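PDB 3C4N: uncharacterized protein DR_0571, which binds ADP in the crystal and is probably an FAD-dependent oxidoreductase, though its substrate and exact reaction are unknown. Local coordinates for residues T311-R314 and R315-E319; E365-P368 and G369-L372. All blocks are in the same frame, centred on the assembly; numbering follows the deposited sequence.

Contact 1 (T311-R314 and R315-E319)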
ATOM      1  N   THR A 311     -22.477  -3.657  31.759  1.00 39.10           N
ATOM      2  CA  THR A 311     -22.531  -3.331  30.337  1.00 36.30           C
ATOM      3  C   THR A 311     -21.144  -3.036  29.779  1.00 35.20           C
ATOM      4  O   THR A 311     -20.140  -3.190  30.478  1.00 39.00           O
ATOM      5  CB  THR A 311     -23.442  -2.120  30.084  1.00 37.15           C
ATOM      6  OG1 THR A 311     -22.681  -0.916  30.201  1.00 36.46           O
ATOM      7  CG2 THR A 311     -24.571  -2.082  31.117  1.00 34.23           C
ATOM      8  N   GLY A 312     -21.086  -2.609  28.521  1.00 36.80           N
ATOM      9  CA  GLY A 312     -19.800  -2.316  27.902  1.00 32.36           C
ATOM     10  C   GLY A 312     -19.396  -0.852  27.891  1.00 28.59           C
ATOM     11  O   GLY A 312     -18.303  -0.525  27.445  1.00 23.97           O
ATOM     12  N   LEU A 313     -20.273   0.016  28.393  1.00 31.47           N
ATOM     13  CA  LEU A 313     -20.040   1.455  28.439  1.00 23.96           C
ATOM     14  C   LEU A 313     -19.373   1.905  29.741  1.00 32.12           C
ATOM     15  O   LEU A 313     -19.713   1.413  30.821  1.00 39.23           O
ATOM     16  CB  LEU A 313     -21.372   2.193  28.264  1.00 18.25           C
ATOM     17  CG  LEU A 313     -22.077   2.093  26.906  1.00 28.12           C
ATOM     18  CD1 LEU A 313     -22.381   0.653  26.579  1.00 35.83           C
ATOM     19  CD2 LEU A 313     -23.363   2.910  26.926  1.00 20.76           C
ATOM     20  N   ARG A 314     -18.436   2.847  29.639  1.00 31.57           N
ATOM     21  CA  ARG A 314     -17.740   3.360  30.816  1.00 32.99           C
ATOM     22  C   ARG A 314     -18.715   4.031  31.759  1.00 35.83           C
ATOM     23  O   ARG A 314     -19.746   4.553  31.333  1.00 37.31           O
ATOM     24  CB  ARG A 314     -16.660   4.371  30.428  1.00 34.22           C
ATOM     25  CG  ARG A 314     -15.683   3.850  29.412  1.00 44.95           C
ATOM     26  CD  ARG A 314     -14.347   4.552  29.477  1.00 47.61           C
ATOM     27  NE  ARG A 314     -14.388   5.971  29.377  1.00 42.61           N
ATOM     28  CZ  ARG A 314     -13.720   6.911  30.035  1.00 52.05           C
ATOM     29  NH1 ARG A 314     -12.829   6.697  31.000  1.00 43.72           N
ATOM     30  NH2 ARG A 314     -13.959   8.138  29.621  1.00 62.12           N
ATOM     31  N   ARG A 315     -18.373   4.019  33.041  1.00 33.13           N
ATOM     32  CA  ARG A 315     -19.210   4.616  34.074  1.00 34.34           C
ATOM     33  C   ARG A 315     -19.621   6.044  33.687  1.00 34.83           C
ATOM     34  O   ARG A 315     -20.792   6.417  33.788  1.00 38.35           O
ATOM     35  CB  ARG A 315     -18.455   4.601  35.414  1.00 35.81           C
ATOM     36  CG  ARG A 315     -19.139   5.327  36.576  1.00 44.35           C
ATOM     37  CD  ARG A 315     -18.223   5.359  37.819  1.00 47.40           C
ATOM     38  NE  ARG A 315     -16.880   5.855  37.503  1.00 46.36           N
ATOM     39  CZ  ARG A 315     -16.587   7.120  37.201  1.00 48.73           C
ATOM     40  NH1 ARG A 315     -17.541   8.045  37.175  1.00 45.89           N
ATOM     41  NH2 ARG A 315     -15.335   7.455  36.904  1.00 43.04           N
ATOM     42  N   GLU A 316     -18.665   6.831  33.212  1.00 33.58           N
ATOM     43  CA  GLU A 316     -18.963   8.201  32.840  1.00 32.76           C
ATOM     44  C   GLU A 316     -20.000   8.346  31.741  1.00 33.42           C
ATOM     45  O   GLU A 316     -20.841   9.243  31.797  1.00 29.88           O
ATOM     46  CB  GLU A 316     -17.686   8.921  32.444  1.00 33.78           C
ATOM     47  CG  GLU A 316     -16.802   9.203  33.631  1.00 45.74           C
ATOM     48  CD  GLU A 316     -15.766  10.251  33.327  1.00 52.82           C
ATOM     49  OE1 GLU A 316     -14.877   9.964  32.497  1.00 64.63           O
ATOM     50  OE2 GLU A 316     -15.853  11.360  33.906  1.00 50.53           O
ATOM     51  N   LEU A 317     -19.946   7.471  30.743  1.00 33.22           N
ATOM     52  CA  LEU A 317     -20.910   7.528  29.652  1.00 32.83           C
ATOM     53  C   LEU A 317     -22.282   7.141  30.208  1.00 32.08           C
ATOM     54  O   LEU A 317     -23.298   7.749  29.872  1.00 32.61           O
ATOM     55  CB  LEU A 317     -20.514   6.566  28.528  1.00 26.60           C
ATOM     56  CG  LEU A 317     -20.936   6.970  27.109  1.00 32.37           C
ATOM     57  CD1 LEU A 317     -20.783   5.769  26.180  1.00 32.18           C
ATOM     58  CD2 LEU A 317     -22.364   7.459  27.086  1.00 26.68           C
ATOM     59  N   LEU A 318     -22.293   6.124  31.064  1.00 28.92           N
ATOM     60  CA  LEU A 318     -23.517   5.647  31.693  1.00 26.45           C
ATOM     61  C   LEU A 318     -24.208   6.788  32.430  1.00 27.54           C
ATOM     62  O   LEU A 318     -25.410   7.002  32.276  1.00 32.14           O
ATOM     63  CB  LEU A 318     -23.194   4.521  32.679  1.00 25.76           C
ATOM     64  CG  LEU A 318     -23.440   3.055  32.303  1.00 32.93           C
ATOM     65  CD1 LEU A 318     -23.665   2.896  30.798  1.00 24.37           C
ATOM     66  CD2 LEU A 318     -22.255   2.229  32.773  1.00 24.70           C
ATOM     67  N   GLU A 319     -23.443   7.525  33.225  1.00 24.22           N
ATOM     68  CA  GLU A 319     -24.001   8.635  33.986  1.00 21.34           C
ATOM     69  C   GLU A 319     -24.566   9.684  33.038  1.00 25.20           C
ATOM     70  O   GLU A 319     -25.676  10.176  33.242  1.00 30.30           O
ATOM     71  CB  GLU A 319     -22.928   9.275  34.875  1.00 27.87           C
ATOM     72  CG  GLU A 319     -22.099   8.286  35.688  1.00 29.78           C
ATOM     73  CD  GLU A 319     -21.149   8.970  36.646  1.00 31.66           C
ATOM     74  OE1 GLU A 319     -20.508   9.963  36.252  1.00 44.56           O
ATOM     75  OE2 GLU A 319     -21.035   8.515  37.799  1.00 41.01           O
TER

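Contact 2 (E365-P368 and G369-L372)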
ATOM      1  N   GLU A 365       7.288  21.518  15.972  1.00 18.96           N
ATOM      2  CA  GLU A 365       8.581  20.908  15.717  1.00 19.96           C
ATOM      3  C   GLU A 365       9.269  20.800  17.080  1.00 24.46           C
ATOM      4  O   GLU A 365       9.776  21.787  17.609  1.00 22.92           O
ATOM      5  CB  GLU A 365       9.390  21.771  14.738  1.00 17.49           C
ATOM      6  CG  GLU A 365      10.615  21.062  14.151  1.00 27.81           C
ATOM      7  CD  GLU A 365      11.480  21.949  13.247  1.00 34.48           C
ATOM      8  OE1 GLU A 365      11.441  23.193  13.396  1.00 28.57           O
ATOM      9  OE2 GLU A 365      12.217  21.392  12.398  1.00 35.78           O
ATOM     10  N   LEU A 366       9.249  19.592  17.644  1.00 23.99           N
ATOM     11  CA  LEU A 366       9.836  19.307  18.950  1.00 22.36           C
ATOM     12  C   LEU A 366      11.357  19.238  18.934  1.00 25.42           C
ATOM     13  O   LEU A 366      12.000  19.149  19.979  1.00 28.38           O
ATOM     14  CB  LEU A 366       9.285  17.986  19.494  1.00 24.10           C
ATOM     15  CG  LEU A 366       7.769  17.929  19.701  1.00 18.59           C
ATOM     16  CD1 LEU A 366       7.345  16.526  20.201  1.00 13.58           C
ATOM     17  CD2 LEU A 366       7.383  18.999  20.693  1.00  5.17           C
ATOM     18  N   ALA A 367      11.925  19.281  17.739  1.00 22.97           N
ATOM     19  CA  ALA A 367      13.363  19.230  17.567  1.00 15.89           C
ATOM     20  C   ALA A 367      13.628  19.392  16.085  1.00 26.89           C
ATOM     21  O   ALA A 367      12.740  19.184  15.254  1.00 34.35           O
ATOM     22  CB  ALA A 367      13.904  17.904  18.057  1.00 14.93           C
ATOM     23  N   PRO A 368      14.856  19.762  15.727  1.00 29.49           N
ATOM     24  CA  PRO A 368      15.185  19.939  14.316  1.00 28.92           C
ATOM     25  C   PRO A 368      14.705  18.778  13.444  1.00 25.31           C
ATOM     26  O   PRO A 368      15.092  17.630  13.656  1.00 20.49           O
ATOM     27  CB  PRO A 368      16.701  20.079  14.348  1.00 32.37           C
ATOM     28  CG  PRO A 368      16.917  20.854  15.628  1.00 28.54           C
ATOM     29  CD  PRO A 368      16.005  20.105  16.587  1.00 29.72           C
ATOM     30  N   GLY A 369      13.845  19.095  12.478  1.00 20.46           N
ATOM     31  CA  GLY A 369      13.324  18.091  11.569  1.00 22.16           C
ATOM     32  C   GLY A 369      12.301  17.125  12.142  1.00 24.81           C
ATOM     33  O   GLY A 369      11.832  16.232  11.434  1.00 21.68           O
ATOM     34  N   LEU A 370      11.954  17.302  13.416  1.00 20.10           N
ATOM     35  CA  LEU A 370      10.986  16.436  14.085  1.00 24.38           C
ATOM     36  C   LEU A 370       9.663  17.149  14.386  1.00 24.53           C
ATOM     37  O   LEU A 370       9.631  18.102  15.170  1.00 25.15           O
ATOM     38  CB  LEU A 370      11.572  15.894  15.391  1.00 12.70           C
ATOM     39  CG  LEU A 370      10.709  14.849  16.090  1.00 15.79           C
ATOM     40  CD1 LEU A 370      10.663  13.592  15.218  1.00 19.00           C
ATOM     41  CD2 LEU A 370      11.287  14.514  17.449  1.00 20.35           C
ATOM     42  N   HIS A 371       8.579  16.681  13.766  1.00 21.92           N
ATOM     43  CA  HIS A 371       7.257  17.277  13.965  1.00 17.04           C
ATOM     44  C   HIS A 371       6.245  16.326  14.567  1.00 13.54           C
ATOM     45  O   HIS A 371       6.196  15.149  14.210  1.00 18.06           O
ATOM     46  CB  HIS A 371       6.685  17.791  12.646  1.00  9.44           C
ATOM     47  CG  HIS A 371       7.540  18.824  11.990  1.00 14.31           C
ATOM     48  ND1 HIS A 371       8.554  18.499  11.117  1.00 18.25           N
ATOM     49  CD2 HIS A 371       7.575  20.169  12.128  1.00 18.59           C
ATOM     50  CE1 HIS A 371       9.179  19.601  10.744  1.00 13.80           C
ATOM     51  NE2 HIS A 371       8.606  20.629  11.342  1.00 19.92           N
ATOM     52  N   LEU A 372       5.432  16.845  15.480  1.00 10.84           N
ATOM     53  CA  LEU A 372       4.384  16.052  16.107  1.00 15.32           C
ATOM     54  C   LEU A 372       3.028  16.580  15.625  1.00 13.89           C
ATOM     55  O   LEU A 372       2.634  17.697  15.955  1.00 20.10           O
ATOM     56  CB  LEU A 372       4.490  16.141  17.634  1.00 11.24           C
ATOM     57  CG  LEU A 372       3.328  15.543  18.442  1.00 19.69           C
ATOM     58  CD1 LEU A 372       3.200  14.050  18.179  1.00 16.63           C
ATOM     59  CD2 LEU A 372       3.576  15.796  19.917  1.00 21.20           C
TER

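Contact 1 (T311-R314 and R315-E319)
Leu313 packs against Leu317 and Leu318 of the helix that begins two residues on. Its CB meets Leu318 CD1 at 3.5 Å, the two side chains crossing at about a right angle, while its CD2 reaches Leu317 CD1 at 3.9 Å. Leu318 also brings CD2 to 3.3 Å from the carbonyl oxygen of Leu313, which puts one methyl branch on the side chain and the other on the backbone of the same residue. An ST turn leads into this cluster: Thr311 OG1 accepts from Leu313 N at 3.2 Å.

Arg314 is the N-cap. Its carbonyl oxygen accepts a nearly straight bond from Leu318 N (3.0 Å, 167° at the hydrogen), the i to i+4 bond of the first helical turn, and a weak one from Leu317 N. The Arg314 side chain, bent at chi3 (-54°), runs alongside Glu316 and points the same way. NH2 and Glu316 OE1 are 3.5 Å apart, yet the guanidinium and carboxylate planes stand 87° apart and no N-H is aimed at the oxygen, so this is attraction of charges alone. Arg314 NH1 is hydrogen-bonded to Tyr299 OH and forms a salt bridge with Asp295.

Leu317 packs on Gln256 and Pro258 of strand 251-260, and Gln256 also bonds Gly312 O and Arg314 N, fastening the start of helix 315-324 against that strand.

Contact 2 (E365-P368 and G369-L372)
Glu365 lays its aliphatic chain across the ring of His371 at the end of a tight beta hairpin, where a type II turn from Ala367 to Leu370 joins strands 362-367 and 370-374. The two residues form an antiparallel non-hydrogen-bonded pair, with their side chains on the same face of the sheet. Glu365 CG sits 3.9 Å from the centroid of the His371 ring and 29° off the ring normal, a CH-pi contact over the face. The carboxylate comes out nearly parallel to the imidazole, the planes only 9° apart. With CG anti to the backbone N and the chain extended beyond it, the Glu365 carboxylate reaches the turn at Gly369.

Ala367 and Leu370, the next pair, are hydrogen-bonded and put their CB atoms 4.1 Å apart on the other face. Leu370 N closes the turn on Ala367 O at 2.7 Å. Between the two pairs the register slips by one residue, a beta bulge in which Leu366 N gives Leu370 O a weak bond. Leu366 CD1 slants across Leu372 and meets its CD2 at 3.8 Å.

Strand 370-374 also bonds to the parallel strand 227-230 through His371, which joins the hairpin to the mixed sheet of the probable FAD-binding, Rossmann-like domain. Leu390 and Val394 of helix 379-398 touch the His371 side chain. The side chain of Leu372 lies about 9 Å from the bound ADP. At the turn itself Gly369, at positive phi, gives its N-H to Glu365 OE2 at 2.8 Å, reaching the anti side of the carboxylate 29° out of its plane.

The two contacts lie in different parts of the chain, their centres about 38 Å apart, and they share no helix or strand. Contact 1 starts a helix beside the mixed sheet that contains strand 251-260, whereas contact 2 turns a hairpin in the other mixed sheet, the one near ADP. Both are partly buried: Leu313, Leu317 and Leu318 are the inner residues of 311-319, and Leu370, His371 and Leu372 those of 365-372, where Glu365 and Pro368 stay at the surface. Contact 1 combines an apolar cluster at a helix start with a charge pair lacking a directed bond; contact 2 ties its turn by a side chain to backbone hydrogen bond.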